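Local coordinates for protein ATP-dependent 6-phosphofructokinase subunit beta (Saccharomyces cerevisiae, PDB 3O8O) that catalyses the ATP-dependent, magnesium-requiring phosphorylation of fructose 6-phosphate to fructose 1,6-bisphosphate, the first committing step of glycolysis, under allosteric control, at residues 143-151 with 317-326; 584-593 with 753-762. All coordinates share one frame; numbering follows the deposited sequence.

Contact 1 of 2, residues 143-151 with 317-326; sequences KHLNICGTV and STPDTPSPLI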
ATOM      1  N   LYS B 143      -1.072 -61.248  22.882  1.00 81.28           N
ATOM      2  CA  LYS B 143      -0.506 -62.478  22.349  1.00 81.28           C
ATOM      3  C   LYS B 143      -0.189 -62.374  20.853  1.00 81.28           C
ATOM      4  O   LYS B 143       0.287 -63.335  20.240  1.00 81.28           O
ATOM      5  N   HIS B 144      -0.436 -61.203  20.272  1.00 81.28           N
ATOM      6  CA  HIS B 144      -0.169 -60.993  18.853  1.00 81.28           C
ATOM      7  C   HIS B 144       0.625 -59.745  18.573  1.00 81.28           C
ATOM      8  O   HIS B 144       0.361 -58.688  19.160  1.00 81.28           O
ATOM      9  CB  HIS B 144      -1.469 -60.894  18.066  1.00 81.28           C
ATOM     10  CG  HIS B 144      -2.259 -62.151  18.077  1.00 81.28           C
ATOM     11  ND1 HIS B 144      -1.749 -63.344  17.614  1.00 81.28           N
ATOM     12  CD2 HIS B 144      -3.500 -62.421  18.543  1.00 81.28           C
ATOM     13  CE1 HIS B 144      -2.642 -64.298  17.795  1.00 81.28           C
ATOM     14  NE2 HIS B 144      -3.714 -63.764  18.359  1.00 81.28           N
ATOM     15  N   LEU B 145       1.587 -59.865  17.661  1.00 81.28           N
ATOM     16  CA  LEU B 145       2.398 -58.716  17.273  1.00 81.28           C
ATOM     17  C   LEU B 145       1.933 -58.170  15.925  1.00 81.28           C
ATOM     18  O   LEU B 145       1.829 -58.903  14.937  1.00 81.28           O
ATOM     19  CB  LEU B 145       3.877 -59.093  17.173  1.00 64.33           C
ATOM     20  CG  LEU B 145       4.776 -57.898  16.851  1.00 63.70           C
ATOM     21  CD1 LEU B 145       4.693 -56.878  17.992  1.00 63.47           C
ATOM     22  CD2 LEU B 145       6.208 -58.375  16.652  1.00 64.00           C
ATOM     23  N   ASN B 146       1.628 -56.883  15.891  1.00 81.20           N
ATOM     24  CA  ASN B 146       1.219 -56.270  14.640  1.00 81.20           C
ATOM     25  C   ASN B 146       2.380 -55.382  14.178  1.00 81.20           C
ATOM     26  O   ASN B 146       2.913 -54.574  14.949  1.00 81.20           O
ATOM     27  CB  ASN B 146      -0.033 -55.405  14.819  1.00 81.28           C
ATOM     28  CG  ASN B 146      -1.199 -56.166  15.431  1.00 81.28           C
ATOM     29  OD1 ASN B 146      -1.185 -56.503  16.621  1.00 81.28           O
ATOM     30  ND2 ASN B 146      -2.220 -56.436  14.617  1.00 81.28           N
ATOM     31  N   ILE B 147       2.784 -55.541  12.924  1.00 81.28           N
ATOM     32  CA  ILE B 147       3.870 -54.724  12.413  1.00 81.28           C
ATOM     33  C   ILE B 147       3.534 -54.156  11.052  1.00 81.28           C
ATOM     34  O   ILE B 147       2.547 -54.556  10.421  1.00 81.28           O
ATOM     35  CB  ILE B 147       5.167 -55.522  12.264  1.00 47.49           C
ATOM     36  CG1 ILE B 147       5.085 -56.413  11.016  1.00 47.49           C
ATOM     37  CG2 ILE B 147       5.423 -56.294  13.550  1.00 47.49           C
ATOM     38  CD1 ILE B 147       6.392 -57.162  10.706  1.00 61.20           C
ATOM     39  N   CYS B 148       4.348 -53.190  10.635  1.00 78.40           N
ATOM     40  CA  CYS B 148       4.214 -52.566   9.331  1.00 78.19           C
ATOM     41  C   CYS B 148       5.570 -52.068   8.926  1.00 77.49           C
ATOM     42  O   CYS B 148       6.365 -51.608   9.751  1.00 78.10           O
ATOM     43  CB  CYS B 148       3.241 -51.405   9.320  1.00 81.28           C
ATOM     44  SG  CYS B 148       2.954 -50.857   7.621  1.00 81.28           S
ATOM     45  N   GLY B 149       5.834 -52.156   7.638  1.00 53.05           N
ATOM     46  CA  GLY B 149       7.131 -51.757   7.166  1.00 52.97           C
ATOM     47  C   GLY B 149       7.087 -50.460   6.412  1.00 52.95           C
ATOM     48  O   GLY B 149       6.075 -50.105   5.775  1.00 53.15           O
ATOM     49  N   THR B 150       8.205 -49.750   6.506  1.00 69.28           N
ATOM     50  CA  THR B 150       8.397 -48.467   5.852  1.00 68.69           C
ATOM     51  C   THR B 150       9.822 -48.608   5.326  1.00 68.45           C
ATOM     52  O   THR B 150      10.777 -48.725   6.108  1.00 67.89           O
ATOM     53  CB  THR B 150       8.247 -47.292   6.887  1.00 57.89           C
ATOM     54  OG1 THR B 150       6.988 -46.623   6.695  1.00 58.19           O
ATOM     55  CG2 THR B 150       9.358 -46.303   6.747  1.00 58.28           C
ATOM     56  N   VAL B 151       9.958 -48.641   4.000  1.00 62.70           N
ATOM     57  CA  VAL B 151      11.274 -48.817   3.389  1.00 62.60           C
ATOM     58  C   VAL B 151      12.033 -47.524   3.145  1.00 62.58           C
ATOM     59  O   VAL B 151      11.640 -46.675   2.343  1.00 62.34           O
ATOM     60  CB  VAL B 151      11.191 -49.668   2.058  1.00 56.51           C
ATOM     61  CG1 VAL B 151      10.032 -49.209   1.212  1.00 56.87           C
ATOM     62  CG2 VAL B 151      12.485 -49.574   1.272  1.00 55.70           C
ATOM     63  N   SER B 317      -4.248 -54.074  11.222  1.00 81.28           N
ATOM     64  CA  SER B 317      -3.744 -55.398  10.869  1.00 81.28           C
ATOM     65  C   SER B 317      -4.315 -56.361  11.910  1.00 81.28           C
ATOM     66  O   SER B 317      -4.600 -55.957  13.056  1.00 81.28           O
ATOM     67  CB  SER B 317      -2.219 -55.448  10.923  1.00 65.69           C
ATOM     68  OG  SER B 317      -1.774 -56.210  12.036  1.00 65.69           O
ATOM     69  N   THR B 318      -4.485 -57.622  11.502  1.00 81.28           N
ATOM     70  CA  THR B 318      -5.021 -58.676  12.375  1.00 81.28           C
ATOM     71  C   THR B 318      -4.145 -59.927  12.320  1.00 81.28           C
ATOM     72  O   THR B 318      -3.263 -60.042  11.457  1.00 81.28           O
ATOM     73  CB  THR B 318      -6.421 -59.107  11.938  1.00 80.55           C
ATOM     74  OG1 THR B 318      -6.314 -59.820  10.693  1.00 80.55           O
ATOM     75  CG2 THR B 318      -7.352 -57.880  11.808  1.00 80.55           C
ATOM     76  N   PRO B 319      -4.393 -60.890  13.237  1.00 81.28           N
ATOM     77  CA  PRO B 319      -3.589 -62.115  13.240  1.00 81.28           C
ATOM     78  C   PRO B 319      -3.595 -62.827  11.886  1.00 81.28           C
ATOM     79  O   PRO B 319      -2.660 -63.576  11.576  1.00 81.28           O
ATOM     80  CB  PRO B 319      -4.228 -62.943  14.359  1.00 74.55           C
ATOM     81  CG  PRO B 319      -4.663 -61.889  15.347  1.00 74.44           C
ATOM     82  CD  PRO B 319      -5.301 -60.864  14.405  1.00 74.57           C
ATOM     83  N   ASP B 320      -4.620 -62.579  11.068  1.00 81.28           N
ATOM     84  CA  ASP B 320      -4.681 -63.241   9.767  1.00 81.28           C
ATOM     85  C   ASP B 320      -4.140 -62.410   8.607  1.00 81.28           C
ATOM     86  O   ASP B 320      -3.784 -62.977   7.565  1.00 81.28           O
ATOM     87  CB  ASP B 320      -6.116 -63.679   9.453  1.00 81.28           C
ATOM     88  CG  ASP B 320      -6.812 -64.291  10.657  1.00 81.28           C
ATOM     89  OD1 ASP B 320      -7.320 -63.501  11.489  1.00 81.28           O
ATOM     90  OD2 ASP B 320      -6.837 -65.545  10.782  1.00 81.28           O
ATOM     91  N   THR B 321      -4.077 -61.081   8.783  1.00 81.28           N
ATOM     92  CA  THR B 321      -3.573 -60.160   7.741  1.00 81.28           C
ATOM     93  C   THR B 321      -2.058 -60.282   7.532  1.00 81.28           C
ATOM     94  O   THR B 321      -1.278 -60.203   8.490  1.00 81.28           O
ATOM     95  CB  THR B 321      -3.853 -58.682   8.098  1.00 81.28           C
ATOM     96  OG1 THR B 321      -3.170 -58.354   9.314  1.00 81.28           O
ATOM     97  CG2 THR B 321      -5.334 -58.431   8.288  1.00 81.28           C
ATOM     98  N   PRO B 322      -1.621 -60.480   6.278  1.00 81.28           N
ATOM     99  CA  PRO B 322      -0.181 -60.604   5.990  1.00 81.28           C
ATOM    100  C   PRO B 322       0.523 -59.309   6.369  1.00 81.28           C
ATOM    101  O   PRO B 322      -0.062 -58.234   6.251  1.00 81.28           O
ATOM    102  CB  PRO B 322      -0.146 -60.848   4.482  1.00 81.28           C
ATOM    103  CG  PRO B 322      -1.446 -61.570   4.234  1.00 81.28           C
ATOM    104  CD  PRO B 322      -2.431 -60.794   5.087  1.00 81.28           C
ATOM    105  N   SER B 323       1.769 -59.403   6.820  1.00 81.28           N
ATOM    106  CA  SER B 323       2.503 -58.208   7.214  1.00 81.28           C
ATOM    107  C   SER B 323       2.575 -57.207   6.061  1.00 81.28           C
ATOM    108  O   SER B 323       3.068 -57.526   4.966  1.00 81.28           O
ATOM    109  CB  SER B 323       3.902 -58.583   7.691  1.00 81.28           C
ATOM    110  OG  SER B 323       3.821 -59.396   8.849  1.00 81.28           O
ATOM    111  N   PRO B 324       2.069 -55.977   6.300  1.00 81.24           N
ATOM    112  CA  PRO B 324       2.033 -54.877   5.333  1.00 81.24           C
ATOM    113  C   PRO B 324       3.343 -54.093   5.254  1.00 81.24           C
ATOM    114  O   PRO B 324       4.262 -54.291   6.047  1.00 81.24           O
ATOM    115  CB  PRO B 324       0.883 -54.028   5.853  1.00 78.49           C
ATOM    116  CG  PRO B 324       1.141 -54.077   7.332  1.00 78.49           C
ATOM    117  CD  PRO B 324       1.422 -55.560   7.562  1.00 78.49           C
ATOM    118  N   LEU B 325       3.392 -53.187   4.285  1.00 81.28           N
ATOM    119  CA  LEU B 325       4.551 -52.353   4.026  1.00 81.28           C
ATOM    120  C   LEU B 325       4.038 -51.207   3.158  1.00 81.28           C
ATOM    121  O   LEU B 325       3.294 -51.438   2.198  1.00 81.28           O
ATOM    122  CB  LEU B 325       5.599 -53.202   3.306  1.00 60.21           C
ATOM    123  CG  LEU B 325       6.605 -52.606   2.336  1.00 59.82           C
ATOM    124  CD1 LEU B 325       7.759 -53.611   2.128  1.00 60.07           C
ATOM    125  CD2 LEU B 325       5.897 -52.268   1.016  1.00 58.95           C
ATOM    126  N   ILE B 326       4.392 -49.970   3.497  1.00 72.35           N
ATOM    127  CA  ILE B 326       3.907 -48.852   2.691  1.00 72.72           C
ATOM    128  C   ILE B 326       4.844 -48.441   1.569  1.00 72.30           C
ATOM    129  O   ILE B 326       6.056 -48.308   1.767  1.00 71.21           O
ATOM    130  CB  ILE B 326       3.607 -47.605   3.526  1.00 80.94           C
ATOM    131  CG1 ILE B 326       2.322 -47.787   4.335  1.00 80.94           C
ATOM    132  CG2 ILE B 326       3.379 -46.438   2.602  1.00 80.94           C
ATOM    133  CD1 ILE B 326       2.417 -48.807   5.436  1.00 71.07           C
TER

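Contact 2 of 2, residues 584-593 with 753-762; sequences GAQVSYVPEE and RLIADHLVGR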
ATOM      1  N   GLY B 584       6.633 -28.572   8.466  1.00 47.01           N
ATOM      2  CA  GLY B 584       5.801 -28.637   9.650  1.00 47.51           C
ATOM      3  C   GLY B 584       5.218 -27.293  10.032  1.00 47.75           C
ATOM      4  O   GLY B 584       5.115 -26.978  11.203  1.00 47.83           O
ATOM      5  N   ALA B 585       4.827 -26.492   9.051  1.00 42.30           N
ATOM      6  CA  ALA B 585       4.268 -25.181   9.351  1.00 42.76           C
ATOM      7  C   ALA B 585       3.040 -25.377  10.225  1.00 42.70           C
ATOM      8  O   ALA B 585       2.256 -26.293  10.024  1.00 42.32           O
ATOM      9  CB  ALA B 585       3.891 -24.447   8.060  1.00 50.52           C
ATOM     10  N   GLN B 586       2.890 -24.503  11.199  1.00 46.58           N
ATOM     11  CA  GLN B 586       1.785 -24.579  12.113  1.00 47.57           C
ATOM     12  C   GLN B 586       0.529 -24.186  11.368  1.00 47.48           C
ATOM     13  O   GLN B 586      -0.477 -24.901  11.377  1.00 46.89           O
ATOM     14  CB  GLN B 586       2.047 -23.639  13.283  1.00 66.39           C
ATOM     15  CG  GLN B 586       0.974 -23.650  14.343  1.00 69.23           C
ATOM     16  CD  GLN B 586       0.747 -25.028  14.926  1.00 69.72           C
ATOM     17  OE1 GLN B 586       0.081 -25.881  14.324  1.00 68.50           O
ATOM     18  NE2 GLN B 586       1.307 -25.255  16.108  1.00 70.18           N
ATOM     19  N   VAL B 587       0.595 -23.044  10.704  1.00 74.19           N
ATOM     20  CA  VAL B 587      -0.539 -22.555   9.941  1.00 74.61           C
ATOM     21  C   VAL B 587      -0.114 -22.296   8.505  1.00 74.76           C
ATOM     22  O   VAL B 587       1.058 -22.052   8.239  1.00 76.41           O
ATOM     23  CB  VAL B 587      -1.053 -21.229  10.508  1.00 58.97           C
ATOM     24  CG1 VAL B 587      -2.387 -20.866   9.853  1.00 58.69           C
ATOM     25  CG2 VAL B 587      -1.178 -21.326  12.001  1.00 58.11           C
ATOM     26  N   SER B 588      -1.065 -22.380   7.587  1.00 40.52           N
ATOM     27  CA  SER B 588      -0.812 -22.082   6.195  1.00 40.40           C
ATOM     28  C   SER B 588      -2.115 -21.524   5.572  1.00 40.49           C
ATOM     29  O   SER B 588      -3.199 -22.110   5.702  1.00 40.32           O
ATOM     30  CB  SER B 588      -0.338 -23.326   5.470  1.00 42.14           C
ATOM     31  OG  SER B 588      -1.431 -24.146   5.120  1.00 43.22           O
ATOM     32  N   TYR B 589      -2.017 -20.368   4.930  1.00 44.84           N
ATOM     33  CA  TYR B 589      -3.181 -19.762   4.313  1.00 45.10           C
ATOM     34  C   TYR B 589      -3.037 -19.844   2.791  1.00 45.74           C
ATOM     35  O   TYR B 589      -1.973 -19.518   2.256  1.00 47.16           O
ATOM     36  CB  TYR B 589      -3.302 -18.301   4.756  1.00 46.89           C
ATOM     37  CG  TYR B 589      -3.593 -18.122   6.222  1.00 46.77           C
ATOM     38  CD1 TYR B 589      -2.829 -17.262   7.001  1.00 46.54           C
ATOM     39  CD2 TYR B 589      -4.620 -18.821   6.838  1.00 45.89           C
ATOM     40  CE1 TYR B 589      -3.087 -17.111   8.367  1.00 46.17           C
ATOM     41  CE2 TYR B 589      -4.885 -18.680   8.190  1.00 45.71           C
ATOM     42  CZ  TYR B 589      -4.118 -17.824   8.951  1.00 46.21           C
ATOM     43  OH  TYR B 589      -4.383 -17.657  10.294  1.00 46.91           O
ATOM     44  N   VAL B 590      -4.098 -20.270   2.098  1.00 40.97           N
ATOM     45  CA  VAL B 590      -4.059 -20.400   0.645  1.00 39.39           C
ATOM     46  C   VAL B 590      -5.129 -19.627  -0.085  1.00 39.09           C
ATOM     47  O   VAL B 590      -6.173 -19.333   0.468  1.00 37.21           O
ATOM     48  CB  VAL B 590      -4.145 -21.840   0.246  1.00 22.48           C
ATOM     49  CG1 VAL B 590      -2.811 -22.521   0.571  1.00 22.53           C
ATOM     50  CG2 VAL B 590      -5.306 -22.511   0.979  1.00 21.61           C
ATOM     51  N   PRO B 591      -4.894 -19.315  -1.367  1.00 47.86           N
ATOM     52  CA  PRO B 591      -5.867 -18.548  -2.151  1.00 47.81           C
ATOM     53  C   PRO B 591      -7.237 -19.165  -2.194  1.00 49.30           C
ATOM     54  O   PRO B 591      -8.243 -18.476  -2.095  1.00 48.18           O
ATOM     55  CB  PRO B 591      -5.234 -18.481  -3.542  1.00 40.19           C
ATOM     56  CG  PRO B 591      -3.758 -18.708  -3.285  1.00 39.97           C
ATOM     57  CD  PRO B 591      -3.772 -19.765  -2.212  1.00 39.93           C
ATOM     58  N   GLU B 592      -7.275 -20.475  -2.346  1.00 48.87           N
ATOM     59  CA  GLU B 592      -8.544 -21.165  -2.434  1.00 50.96           C
ATOM     60  C   GLU B 592      -9.405 -21.063  -1.175  1.00 51.46           C
ATOM     61  O   GLU B 592     -10.617 -21.189  -1.248  1.00 51.24           O
ATOM     62  CB  GLU B 592      -8.282 -22.618  -2.806  1.00 62.03           C
ATOM     63  CG  GLU B 592      -7.403 -22.740  -4.060  1.00 63.24           C
ATOM     64  CD  GLU B 592      -5.938 -23.042  -3.747  1.00 63.73           C
ATOM     65  OE1 GLU B 592      -5.483 -22.674  -2.642  1.00 63.02           O
ATOM     66  OE2 GLU B 592      -5.242 -23.638  -4.612  1.00 64.34           O
ATOM     67  N   GLU B 593      -8.784 -20.806  -0.028  1.00 46.33           N
ATOM     68  CA  GLU B 593      -9.513 -20.699   1.228  1.00 47.16           C
ATOM     69  C   GLU B 593      -9.661 -19.292   1.753  1.00 46.25           C
ATOM     70  O   GLU B 593     -10.698 -18.946   2.317  1.00 47.82           O
ATOM     71  CB  GLU B 593      -8.838 -21.510   2.305  1.00 74.64           C
ATOM     72  CG  GLU B 593      -9.100 -22.978   2.236  1.00 77.72           C
ATOM     73  CD  GLU B 593      -8.517 -23.677   3.440  1.00 80.03           C
ATOM     74  OE1 GLU B 593      -8.712 -23.157   4.558  1.00 81.12           O
ATOM     75  OE2 GLU B 593      -7.869 -24.734   3.279  1.00 81.12           O
ATOM     76  N   ARG B 753      -4.009 -31.017   2.758  1.00 58.68           N
ATOM     77  CA  ARG B 753      -4.093 -29.814   3.571  1.00 58.39           C
ATOM     78  C   ARG B 753      -4.471 -30.265   4.982  1.00 58.93           C
ATOM     79  O   ARG B 753      -3.907 -29.806   5.990  1.00 58.36           O
ATOM     80  CB  ARG B 753      -5.200 -28.886   3.056  1.00 72.85           C
ATOM     81  CG  ARG B 753      -4.996 -28.281   1.688  1.00 72.49           C
ATOM     82  CD  ARG B 753      -3.808 -27.326   1.633  1.00 72.82           C
ATOM     83  NE  ARG B 753      -3.814 -26.309   2.683  1.00 73.30           N
ATOM     84  CZ  ARG B 753      -4.872 -25.576   3.003  1.00 72.91           C
ATOM     85  NH1 ARG B 753      -4.789 -24.674   3.972  1.00 73.46           N
ATOM     86  NH2 ARG B 753      -6.009 -25.756   2.360  1.00 72.98           N
ATOM     87  N   LEU B 754      -5.444 -31.175   5.028  1.00 74.10           N
ATOM     88  CA  LEU B 754      -5.962 -31.722   6.277  1.00 73.29           C
ATOM     89  C   LEU B 754      -4.888 -32.495   7.020  1.00 72.85           C
ATOM     90  O   LEU B 754      -4.675 -32.276   8.216  1.00 71.73           O
ATOM     91  CB  LEU B 754      -7.142 -32.646   5.988  1.00 76.50           C
ATOM     92  CG  LEU B 754      -8.374 -32.414   6.852  1.00 77.51           C
ATOM     93  CD1 LEU B 754      -9.268 -33.626   6.754  1.00 77.63           C
ATOM     94  CD2 LEU B 754      -7.954 -32.182   8.291  1.00 77.61           C
ATOM     95  N   ILE B 755      -4.222 -33.396   6.299  1.00 64.96           N
ATOM     96  CA  ILE B 755      -3.160 -34.203   6.885  1.00 64.56           C
ATOM     97  C   ILE B 755      -2.225 -33.280   7.636  1.00 65.59           C
ATOM     98  O   ILE B 755      -1.822 -33.547   8.778  1.00 66.50           O
ATOM     99  CB  ILE B 755      -2.316 -34.906   5.818  1.00 69.50           C
ATOM    100  CG1 ILE B 755      -3.216 -35.677   4.860  1.00 69.50           C
ATOM    101  CG2 ILE B 755      -1.289 -35.813   6.487  1.00 69.50           C
ATOM    102  CD1 ILE B 755      -4.059 -36.738   5.522  1.00 70.34           C
ATOM    103  N   ALA B 756      -1.885 -32.186   6.962  1.00 59.68           N
ATOM    104  CA  ALA B 756      -0.980 -31.184   7.492  1.00 58.75           C
ATOM    105  C   ALA B 756      -1.465 -30.623   8.820  1.00 58.30           C
ATOM    106  O   ALA B 756      -0.710 -30.544   9.782  1.00 57.50           O
ATOM    107  CB  ALA B 756      -0.813 -30.084   6.483  1.00 58.03           C
ATOM    108  N   ASP B 757      -2.725 -30.236   8.883  1.00 64.14           N
ATOM    109  CA  ASP B 757      -3.235 -29.700  10.132  1.00 64.36           C
ATOM    110  C   ASP B 757      -3.077 -30.715  11.273  1.00 63.64           C
ATOM    111  O   ASP B 757      -2.608 -30.375  12.376  1.00 61.21           O
ATOM    112  CB  ASP B 757      -4.728 -29.320  10.010  1.00 66.68           C
ATOM    113  CG  ASP B 757      -4.946 -27.969   9.360  1.00 67.08           C
ATOM    114  OD1 ASP B 757      -4.209 -27.024   9.674  1.00 66.22           O
ATOM    115  OD2 ASP B 757      -5.873 -27.841   8.544  1.00 68.92           O
ATOM    116  N   HIS B 758      -3.465 -31.960  10.999  1.00 58.00           N
ATOM    117  CA  HIS B 758      -3.431 -32.999  12.014  1.00 58.12           C
ATOM    118  C   HIS B 758      -2.058 -33.202  12.602  1.00 57.72           C
ATOM    119  O   HIS B 758      -1.893 -33.261  13.825  1.00 56.90           O
ATOM    120  CB  HIS B 758      -3.954 -34.304  11.434  1.00 63.87           C
ATOM    121  CG  HIS B 758      -5.403 -34.260  11.063  1.00 65.22           C
ATOM    122  ND1 HIS B 758      -6.011 -35.252  10.321  1.00 65.73           N
ATOM    123  CD2 HIS B 758      -6.371 -33.356  11.352  1.00 65.92           C
ATOM    124  CE1 HIS B 758      -7.292 -34.960  10.171  1.00 66.80           C
ATOM    125  NE2 HIS B 758      -7.536 -33.815  10.787  1.00 66.80           N
ATOM    126  N   LEU B 759      -1.071 -33.290  11.723  1.00 58.48           N
ATOM    127  CA  LEU B 759       0.303 -33.516  12.133  1.00 57.84           C
ATOM    128  C   LEU B 759       0.854 -32.429  13.022  1.00 58.10           C
ATOM    129  O   LEU B 759       1.852 -32.614  13.715  1.00 58.35           O
ATOM    130  CB  LEU B 759       1.185 -33.638  10.902  1.00 64.85           C
ATOM    131  CG  LEU B 759       1.124 -34.992  10.221  1.00 64.82           C
ATOM    132  CD1 LEU B 759       1.865 -34.974   8.910  1.00 64.89           C
ATOM    133  CD2 LEU B 759       1.741 -35.999  11.173  1.00 66.17           C
ATOM    134  N   VAL B 760       0.201 -31.285  13.019  1.00 50.82           N
ATOM    135  CA  VAL B 760       0.710 -30.189  13.799  1.00 50.60           C
ATOM    136  C   VAL B 760      -0.308 -29.741  14.844  1.00 51.47           C
ATOM    137  O   VAL B 760      -0.049 -28.809  15.610  1.00 51.23           O
ATOM    138  CB  VAL B 760       1.106 -29.078  12.837  1.00 41.08           C
ATOM    139  CG1 VAL B 760      -0.106 -28.592  12.114  1.00 40.09           C
ATOM    140  CG2 VAL B 760       1.818 -27.982  13.565  1.00 42.25           C
ATOM    141  N   GLY B 761      -1.453 -30.434  14.864  1.00 57.70           N
ATOM    142  CA  GLY B 761      -2.519 -30.165  15.829  1.00 57.67           C
ATOM    143  C   GLY B 761      -3.406 -28.926  15.657  1.00 58.67           C
ATOM    144  O   GLY B 761      -3.889 -28.333  16.642  1.00 56.36           O
ATOM    145  N   ARG B 762      -3.638 -28.541  14.403  1.00 55.26           N
ATOM    146  CA  ARG B 762      -4.442 -27.373  14.125  1.00 55.81           C
ATOM    147  C   ARG B 762      -5.873 -27.782  13.850  1.00 57.49           C
ATOM    148  O   ARG B 762      -6.122 -28.823  13.246  1.00 58.10           O
ATOM    149  CB  ARG B 762      -3.867 -26.632  12.932  1.00 64.24           C
ATOM    150  CG  ARG B 762      -4.482 -25.279  12.714  1.00 63.31           C
ATOM    151  CD  ARG B 762      -4.142 -24.751  11.354  1.00 62.54           C
ATOM    152  NE  ARG B 762      -4.750 -23.456  11.120  1.00 61.81           N
ATOM    153  CZ  ARG B 762      -5.203 -23.055   9.940  1.00 61.52           C
ATOM    154  NH1 ARG B 762      -5.115 -23.857   8.878  1.00 60.71           N
ATOM    155  NH2 ARG B 762      -5.755 -21.853   9.826  1.00 61.03           N
TER

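Contact 1 of 2, residues 143-151 with 317-326
Gly149 and Leu325 pair in parallel register, their CA atoms 4.1 Å apart, where strands 146-151 and 324-328 adjoin in the mixed sheet of the N-terminal phosphofructokinase domain. Two backbone bonds hold them: Gly149 N gives to Pro324 O (3.1 Å), and Ile326 N gives to Gly149 O (2.8 Å, 161° at the hydrogen). One step back the pattern stops, because Pro324 has no N-H to offer; its ring carbon CD faces Ile147 O at 3.2 Å instead. This is the tightly packed, mostly buried end. With SG anti to the backbone N (chi1 -172°), Cys148 leans its small, polarisable sulfur against Pro324 CG (3.7 Å) and Ile326 CD1, under cover of helix 297-316.

Toward the other end the chains diverge and polar, more exposed groups take over. Asn146 ND2 donates to Ser317 OG at 2.6 Å, the hydroxyl lying close to the amide plane. Arg118 of helix 108-129 joins the segments by donating to the carbonyls of Leu145 and Thr321. Beyond, at the solvent side, two exposed residues meet in a CH-pi contact, suited to a rigid proline ring: Pro319 CG sits over one face of the His144 imidazole, 3.6 Å from its centroid.

Contact 2 of 2, residues 584-593 with 753-762
Two guanidinium groups from Arg753 and Arg762 reach across to strand 587-589, and each carries a valine methyl on one face. Val590 CG2 lies over the Arg753 plane, offset toward its rim, while Ser588 OG and the Glu593 carboxylate stand at its edge. Over Arg762 the methyl is Val587 CG1, 3.6 Å from CZ, and Asp757 of helix 750-760 approaches the edge through a weak salt bridge, the place of its OD1 being doubtful. The same Val587 CG1 also covers one face of the Tyr589 ring, whose plane stands 77° from that of the Arg762 guanidinium.

The two arginines arrive by different routes. Arg753, on the helix, folds back at chi2 (-65°) and chi3 (-51°) to meet Glu593 through NH2 in a salt bridge whose modelled length is too short to be taken literally. Arg762 follows the helix, its chain extended from CG to NE, and its CD passes Gln586 O at 3.7 Å. Gly761, whose positive phi suits glycine, ends the helix in a Schellman motif, with Arg762 N bonding Asp757 O (2.9 Å) and Gly761 N bonding His758 O. Just before it, Val760 rests CG1 near Ala585 O at 3.9 Å.

The strand is an outermost member of the parallel sheet in the C-terminal regulatory domain. Asp603 of helix 597-614 binds both Arg762 NH2 and Tyr589 OH, joining sheet, helix and chain end. Arginines suit this interface because their flat faces take valine methyls while acids come to the nitrogens; Glu593 is exposed but both arginines are buried, and the acids probably offset the cost of burying their charges.

In the fold
The contacts lie in different halves of the chain, their centres about 30 Å apart and their nearest atoms about 12 Å apart, and share no helix or strand. Contact 1 joins neighbouring strands inside a sheet of the catalytic domain, so main-chain hydrogen bonds dominate, and it grades from a buried end to an exposed one. Contact 2 is more buried: it sets a helix and chain end against an outermost strand of the regulatory domain, where arginine side chains, through salt bridges and packed faces, make much of the contact. Its helix also reaches the catalytic half, where His758 stacks on Phe31. The side chain of Val151 is about 10 Å from bound fructose 6-phosphate, that of Val590 about 13 Å from fructose 2,6-bisphosphate.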